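Local coordinates for spindle assembly abnormal protein 6 (Caenorhabditis elegans, PDB 4G79), which is the central scaffolding component of centrioles that sets their ninefold symmetry and is required for centrosome duplication, at the interface of chains A and B. Numbering follows the deposited sequence. Chains: chain A/B, Spindle assembly abnormal protein 6.

The interface of chains A and B. Residues chain A 83-87, 95-96, 99, 133; chain B 127-129.
B:Ile128 CD1 meets the A:His99 side chain mainly at the CB methylene, 3.9 Å away, with CG and ND1 of the imidazole slightly farther; the two side chains cross at about a right angle. From within chain A, A:Ile133 CD1 sits over one face of the ring, 3.5 Å from its plane and nearer the rim than the centre. B:Ile128 is the knob of this contact. Its CD1 is anti to CA (chi2 179°) and reaches in between helix 92-102 and strand 132-140 of chain A. CG1 is turned off a staggered position (chi1 -37°), perhaps in response to the close A:Val95. That side chain runs antiparallel to it, and their CG1 atoms pack tightly at 3.3 Å. A:Ile96 crosses nearly at a right angle, with its CD1 3.8 Å from B:Ile128 CD1. The other branch, CG2, sits 4.0 Å from A:Ile133 CG2, and A:Leu85 lies alongside. An alanine at B:Ile128 would probably open a gap between A:Val95, A:Ile96 and A:Ile133 and weaken the hold between the chains. The backbone fixes the knob's base. A:Thr86 N donates a hydrogen bond to B:Ile128 O (2.8 Å, 165° at the hydrogen), approaching from above the carbonyl plane. A water bridges A:Thr86 OG1 and B:Pro127 O, at 3.1 Å from each. A:Leu85 and B:Ser129 form an antiparallel bridge. The interface is two-fold symmetric, so the same knob and pocket recur with the chains exchanged. This is a head-to-head contact of SAS-6 N-terminal domains. Such contacts link the coiled-coil homodimers into the spiral that is consistent with ninefold centriole symmetry.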
loop_
_atom_site.group_PDB
_atom_site.type_symbol
_atom_site.label_atom_id
_atom_site.label_comp_id
_atom_site.label_asym_id
_atom_site.label_seq_id
_atom_site.Cartn_x
_atom_site.Cartn_y
_atom_site.Cartn_z
ATOM N N HIS A 83 5.105 5.107 3.781
ATOM C CA HIS A 83 3.751 4.630 3.526
ATOM C C HIS A 83 3.054 5.267 2.329
ATOM O O HIS A 83 1.853 5.050 2.185
ATOM C CB HIS A 83 2.888 4.828 4.793
ATOM C CG HIS A 83 3.376 3.992 5.910
ATOM N ND1 HIS A 83 3.132 2.638 5.936
ATOM C CD2 HIS A 83 4.216 4.305 6.919
ATOM C CE1 HIS A 83 3.776 2.179 6.995
ATOM N NE2 HIS A 83 4.439 3.146 7.620
ATOM N N ASP A 84 3.773 5.994 1.451
ATOM C CA ASP A 84 3.224 6.612 0.235
ATOM C C ASP A 84 2.059 7.572 0.510
ATOM O O ASP A 84 1.153 7.694 -0.320
ATOM C CB ASP A 84 2.767 5.526 -0.772
ATOM C CG ASP A 84 3.865 4.955 -1.647
ATOM O OD1 ASP A 84 5.011 5.470 -1.581
ATOM O OD2 ASP A 84 3.582 3.986 -2.392
ATOM N N LEU A 85 2.107 8.297 1.636
ATOM C CA LEU A 85 1.067 9.266 1.963
ATOM C C LEU A 85 1.207 10.470 1.061
ATOM O O LEU A 85 2.330 10.920 0.798
ATOM C CB LEU A 85 1.131 9.669 3.459
ATOM C CG LEU A 85 1.053 8.525 4.478
ATOM C CD1 LEU A 85 1.122 9.062 5.925
ATOM C CD2 LEU A 85 -0.239 7.678 4.290
ATOM N N THR A 86 0.083 10.989 0.557
ATOM C CA THR A 86 0.161 12.130 -0.369
ATOM C C THR A 86 -0.322 13.429 0.259
ATOM O O THR A 86 -0.357 14.454 -0.423
ATOM C CB THR A 86 -0.596 11.839 -1.643
ATOM O OG1 THR A 86 -1.951 11.536 -1.297
ATOM C CG2 THR A 86 0.042 10.710 -2.434
ATOM N N VAL A 87 -0.667 13.398 1.558
ATOM C CA VAL A 87 -1.118 14.610 2.273
ATOM C C VAL A 87 0.039 15.139 3.115
ATOM O O VAL A 87 0.892 14.369 3.540
ATOM C CB VAL A 87 -2.419 14.385 3.128
ATOM C CG1 VAL A 87 -3.602 14.058 2.222
ATOM C CG2 VAL A 87 -2.239 13.291 4.184
ATOM N N VAL A 95 -7.630 14.316 7.526
ATOM C CA VAL A 95 -7.961 13.274 6.544
ATOM C C VAL A 95 -8.062 11.918 7.254
ATOM O O VAL A 95 -8.972 11.149 6.965
ATOM C CB VAL A 95 -6.933 13.290 5.367
ATOM C CG1 VAL A 95 -7.275 12.242 4.332
ATOM C CG2 VAL A 95 -6.910 14.668 4.682
ATOM N N ILE A 96 -7.173 11.627 8.223
ATOM C CA ILE A 96 -7.252 10.356 8.973
ATOM C C ILE A 96 -8.515 10.308 9.821
ATOM O O ILE A 96 -9.190 9.270 9.876
ATOM C CB ILE A 96 -5.988 10.082 9.845
ATOM C CG1 ILE A 96 -4.772 9.804 8.953
ATOM C CG2 ILE A 96 -6.200 8.944 10.913
ATOM C CD1 ILE A 96 -4.867 8.599 7.942
ATOM N N HIS A 99 -11.448 9.766 7.606
ATOM C CA HIS A 99 -11.454 8.350 7.211
ATOM C C HIS A 99 -12.039 7.469 8.327
ATOM O O HIS A 99 -12.921 6.659 8.058
ATOM C CB HIS A 99 -10.029 7.867 6.837
ATOM C CG HIS A 99 -9.998 6.406 6.511
ATOM N ND1 HIS A 99 -10.173 5.958 5.214
ATOM C CD2 HIS A 99 -9.891 5.338 7.338
ATOM C CE1 HIS A 99 -10.164 4.639 5.284
ATOM N NE2 HIS A 99 -9.990 4.214 6.546
ATOM N N ILE A 133 -2.950 1.981 5.088
ATOM C CA ILE A 133 -2.789 3.429 4.991
ATOM C C ILE A 133 -1.433 3.779 5.605
ATOM O O ILE A 133 -0.566 4.359 4.929
ATOM C CB ILE A 133 -3.981 4.166 5.654
ATOM C CG1 ILE A 133 -5.319 3.716 4.982
ATOM C CG2 ILE A 133 -3.787 5.697 5.527
ATOM C CD1 ILE A 133 -6.594 4.300 5.628
ATOM N N PRO B 127 -7.737 9.574 -1.038
ATOM C CA PRO B 127 -7.455 10.939 -0.575
ATOM C C PRO B 127 -6.211 11.043 0.336
ATOM O O PRO B 127 -5.749 12.147 0.586
ATOM C CB PRO B 127 -8.720 11.310 0.218
ATOM C CG PRO B 127 -9.769 10.369 -0.253
ATOM C CD PRO B 127 -9.022 9.085 -0.499
ATOM N N ILE B 128 -5.647 9.912 0.796
ATOM C CA ILE B 128 -4.525 9.935 1.751
ATOM C C ILE B 128 -3.259 9.384 1.169
ATOM O O ILE B 128 -2.185 9.719 1.653
ATOM C CB ILE B 128 -4.861 9.087 3.031
ATOM C CG1 ILE B 128 -6.345 9.209 3.446
ATOM C CG2 ILE B 128 -3.900 9.428 4.210
ATOM C CD1 ILE B 128 -6.804 8.401 4.670
ATOM N N SER B 129 -3.365 8.485 0.216
ATOM C CA SER B 129 -2.160 7.824 -0.253
ATOM C C SER B 129 -2.186 7.473 -1.731
ATOM O O SER B 129 -3.225 7.534 -2.388
ATOM C CB SER B 129 -1.935 6.541 0.544
ATOM O OG SER B 129 -2.874 5.562 0.152
HETATM O O HOH W 1 -4.072 13.743 -1.489
#